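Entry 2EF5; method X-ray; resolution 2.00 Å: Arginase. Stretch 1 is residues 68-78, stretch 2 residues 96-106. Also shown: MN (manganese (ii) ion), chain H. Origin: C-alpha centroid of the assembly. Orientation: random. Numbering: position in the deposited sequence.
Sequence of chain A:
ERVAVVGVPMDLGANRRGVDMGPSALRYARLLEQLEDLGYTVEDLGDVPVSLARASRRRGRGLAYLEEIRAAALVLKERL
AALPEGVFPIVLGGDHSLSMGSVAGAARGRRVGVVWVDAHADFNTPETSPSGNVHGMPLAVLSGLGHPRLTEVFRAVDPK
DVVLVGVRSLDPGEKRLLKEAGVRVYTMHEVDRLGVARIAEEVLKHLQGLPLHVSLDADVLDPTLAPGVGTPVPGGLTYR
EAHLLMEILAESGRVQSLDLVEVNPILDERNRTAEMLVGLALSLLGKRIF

Stretch 1 68-78: EIRAAALVLKE
Stretch 2 96-106: HSLSMGSVAGA

Residues 68-78 form an uninterrupted α-helix that extends beyond the stretch at both ends, with i to i+4 bonds such as Lys 77 N to Ala 73 O (2.8 Å). Residues 96-98 have helical phi/psi, and the stretch is helical on to 106, continuing beyond it. The helices run in nearly the same direction, their N-to-C vectors 24° apart (signed crossing angle -24°), and their axes approach to 7.4 Å. The backbones converge toward the C-terminal ends: CA of Ile 69 lies 7.4 Å from CA of Ser 97, CA of Ala 73 lies 4.4 Å from CA of Gly 101, and CA of Lys 77 lies 3.9 Å from CA of Gly 105. Together the stretches bury 419 Å².

Lys 77 covers the most surface. Its CA-to-CB bond points sideways, and the side chain is fully extended (all four chi angles t), so that its aliphatic portion passes Ala 104, with CD 4.1 Å from Ala 104 CB, while NZ is hydrogen-bonded elsewhere in the structure. Lys 77 CA sits 3.3 Å from Gly 101 O in a CA-H...O contact (130° at H), and Lys 77 O comes within 3.5 Å of Gly 105 CA.

Glycine makes this proximity possible. Gly 101 (phi/psi -84/-37) places its CA 3.4 Å from Ala 73 O, a second CA-H...O contact (139° at H). An ideal CB on Gly 101 would lie 2.2 Å from Ala 73 O, and one on Gly 105 would lie 2.7 Å from Lys 77 O; both would clash. No conventional hydrogen bond crosses the interface.

Leu 76, with chi1 t and chi2 p, points toward the second helix and fits its CD2 methyl against backbone as well as side chains. Leu 76 CD2 lies 3.3 Å from Leu 98 O, 3.6 Å from Ser 102 N and 4.2 Å from Leu 98 CB. Leu 98 O accepts bonds from both Gly 101 N and Ser 102 N (3.0 Å each), so the leucine methyl lies beside carbonyl and amide groups already paired within their own stretch.

At the wider end, side chains fill the gap. Ile 69 (m, t) points toward the partner, its CG2 3.6 Å from Met 100 CE and 4.0 Å from Ser 97 CB. Met 100 leaves its backbone sideways, but its m, t, m conformation brings the terminal methyl closer. Away from the contact, His 96 ND1 binds the manganese ion at 2.2 Å, as suits an arginase.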

# COMPACT_ATOMS: atom_id res chain seq x y z
N GLU A 68 3.37 -24.29 41.18
CA GLU A 68 3.59 -23.37 42.29
C GLU A 68 2.95 -22.02 41.96
O GLU A 68 2.36 -21.37 42.82
CB GLU A 68 5.09 -23.19 42.56
CG GLU A 68 5.77 -24.43 43.12
CD GLU A 68 6.32 -25.34 42.04
OE1 GLU A 68 5.61 -25.64 41.06
OE2 GLU A 68 7.48 -25.78 42.19
N ILE A 69 3.07 -21.62 40.70
CA ILE A 69 2.48 -20.36 40.25
C ILE A 69 0.96 -20.47 40.33
O ILE A 69 0.29 -19.57 40.84
CB ILE A 69 2.91 -20.05 38.81
CG1 ILE A 69 4.41 -19.73 38.79
CG2 ILE A 69 2.11 -18.88 38.27
CD1 ILE A 69 4.99 -19.57 37.40
N ARG A 70 0.43 -21.59 39.84
CA ARG A 70 -1.01 -21.83 39.87
C ARG A 70 -1.54 -21.74 41.31
O ARG A 70 -2.55 -21.09 41.57
CB ARG A 70 -1.31 -23.21 39.29
CG ARG A 70 -2.78 -23.61 39.25
CD ARG A 70 -2.93 -25.03 38.70
NE ARG A 70 -4.31 -25.37 38.36
CZ ARG A 70 -5.26 -25.64 39.25
NH1 ARG A 70 -4.99 -25.62 40.55
NH2 ARG A 70 -6.48 -25.94 38.84
N ALA A 71 -0.85 -22.40 42.24
CA ALA A 71 -1.26 -22.41 43.64
C ALA A 71 -1.33 -21.00 44.23
O ALA A 71 -2.33 -20.61 44.82
CB ALA A 71 -0.30 -23.27 44.46
N ALA A 72 -0.26 -20.22 44.05
CA ALA A 72 -0.22 -18.85 44.56
C ALA A 72 -1.29 -17.98 43.92
O ALA A 72 -2.03 -17.28 44.61
CB ALA A 72 1.16 -18.25 44.33
N ALA A 73 -1.38 -18.01 42.59
CA ALA A 73 -2.36 -17.22 41.87
C ALA A 73 -3.78 -17.57 42.30
O ALA A 73 -4.67 -16.72 42.32
CB ALA A 73 -2.20 -17.42 40.37
N LEU A 74 -4.00 -18.84 42.63
CA LEU A 74 -5.31 -19.31 43.06
C LEU A 74 -5.68 -18.72 44.42
O LEU A 74 -6.82 -18.33 44.65
CB LEU A 74 -5.34 -20.84 43.11
CG LEU A 74 -6.71 -21.52 43.21
CD1 LEU A 74 -7.62 -21.02 42.09
CD2 LEU A 74 -6.54 -23.04 43.12
N VAL A 75 -4.70 -18.64 45.31
CA VAL A 75 -4.94 -18.06 46.63
C VAL A 75 -5.29 -16.59 46.43
O VAL A 75 -6.18 -16.06 47.09
CB VAL A 75 -3.68 -18.18 47.53
CG1 VAL A 75 -3.89 -17.43 48.84
CG2 VAL A 75 -3.39 -19.64 47.81
N LEU A 76 -4.57 -15.94 45.52
CA LEU A 76 -4.82 -14.53 45.22
C LEU A 76 -6.23 -14.34 44.67
O LEU A 76 -6.96 -13.46 45.11
CB LEU A 76 -3.79 -14.02 44.21
CG LEU A 76 -3.98 -12.60 43.67
CD1 LEU A 76 -3.89 -11.59 44.81
CD2 LEU A 76 -2.92 -12.31 42.61
N LYS A 77 -6.60 -15.16 43.69
CA LYS A 77 -7.93 -15.07 43.09
C LYS A 77 -9.01 -15.17 44.17
O LYS A 77 -9.92 -14.35 44.21
CB LYS A 77 -8.12 -16.19 42.07
CG LYS A 77 -9.52 -16.28 41.48
CD LYS A 77 -9.65 -17.50 40.59
CE LYS A 77 -11.07 -17.68 40.08
NZ LYS A 77 -11.21 -18.90 39.23
N GLU A 78 -8.89 -16.16 45.04
CA GLU A 78 -9.87 -16.37 46.10
C GLU A 78 -9.91 -15.21 47.08
O GLU A 78 -10.99 -14.82 47.55
CB GLU A 78 -9.55 -17.66 46.85
CG GLU A 78 -9.40 -18.86 45.94
CD GLU A 78 -9.06 -20.12 46.69
OE1 GLU A 78 -8.12 -20.10 47.51
OE2 GLU A 78 -9.72 -21.15 46.43
N HIS A 96 4.57 -10.88 36.61
CA HIS A 96 3.29 -10.48 36.04
C HIS A 96 2.35 -11.68 36.01
O HIS A 96 1.15 -11.54 35.76
CB HIS A 96 3.48 -9.94 34.63
CG HIS A 96 2.46 -8.91 34.24
ND1 HIS A 96 2.68 -8.00 33.23
CD2 HIS A 96 1.26 -8.62 34.78
CE1 HIS A 96 1.65 -7.18 33.17
NE2 HIS A 96 0.77 -7.53 34.09
N SER A 97 2.90 -12.87 36.27
CA SER A 97 2.11 -14.10 36.30
C SER A 97 0.97 -13.97 37.29
O SER A 97 -0.08 -14.58 37.11
CB SER A 97 2.99 -15.29 36.71
OG SER A 97 4.04 -15.51 35.79
N LEU A 98 1.18 -13.18 38.34
CA LEU A 98 0.16 -12.98 39.37
C LEU A 98 -1.16 -12.46 38.79
O LEU A 98 -2.22 -12.63 39.39
CB LEU A 98 0.67 -12.01 40.44
CG LEU A 98 0.90 -10.55 40.04
CD1 LEU A 98 -0.42 -9.79 39.98
CD2 LEU A 98 1.81 -9.90 41.07
N SER A 99 -1.09 -11.82 37.63
CA SER A 99 -2.29 -11.27 37.01
C SER A 99 -3.33 -12.33 36.64
O SER A 99 -4.51 -12.01 36.50
CB SER A 99 -1.94 -10.43 35.78
OG SER A 99 -1.32 -9.21 36.17
N MET A 100 -2.90 -13.58 36.47
CA MET A 100 -3.85 -14.63 36.14
C MET A 100 -4.84 -14.73 37.29
O MET A 100 -6.03 -14.93 37.09
CB MET A 100 -3.13 -15.98 35.95
CG MET A 100 -2.18 -16.03 34.77
SD MET A 100 -1.43 -17.67 34.54
CE MET A 100 -0.38 -17.77 35.96
N GLY A 101 -4.32 -14.58 38.51
CA GLY A 101 -5.16 -14.64 39.68
C GLY A 101 -5.84 -13.32 40.01
O GLY A 101 -7.00 -13.30 40.44
N SER A 102 -5.13 -12.20 39.82
CA SER A 102 -5.71 -10.90 40.14
C SER A 102 -6.89 -10.53 39.24
O SER A 102 -7.93 -10.11 39.74
CB SER A 102 -4.65 -9.79 40.10
OG SER A 102 -4.20 -9.54 38.79
N VAL A 103 -6.73 -10.71 37.93
CA VAL A 103 -7.80 -10.37 37.00
C VAL A 103 -9.00 -11.29 37.20
O VAL A 103 -10.13 -10.81 37.31
CB VAL A 103 -7.32 -10.46 35.53
CG1 VAL A 103 -8.48 -10.15 34.58
CG2 VAL A 103 -6.19 -9.46 35.30
N ALA A 104 -8.76 -12.59 37.26
CA ALA A 104 -9.83 -13.57 37.45
C ALA A 104 -10.55 -13.31 38.77
O ALA A 104 -11.78 -13.41 38.85
CB ALA A 104 -9.26 -14.98 37.44
N GLY A 105 -9.79 -12.98 39.80
CA GLY A 105 -10.38 -12.72 41.10
C GLY A 105 -11.14 -11.41 41.15
O GLY A 105 -12.27 -11.37 41.64
N ALA A 106 -10.53 -10.34 40.65
CA ALA A 106 -11.15 -9.01 40.64
C ALA A 106 -12.35 -8.90 39.71
O ALA A 106 -13.20 -8.03 39.89
CB ALA A 106 -10.10 -7.94 40.27
MN MN H . 4.32 -8.05 31.76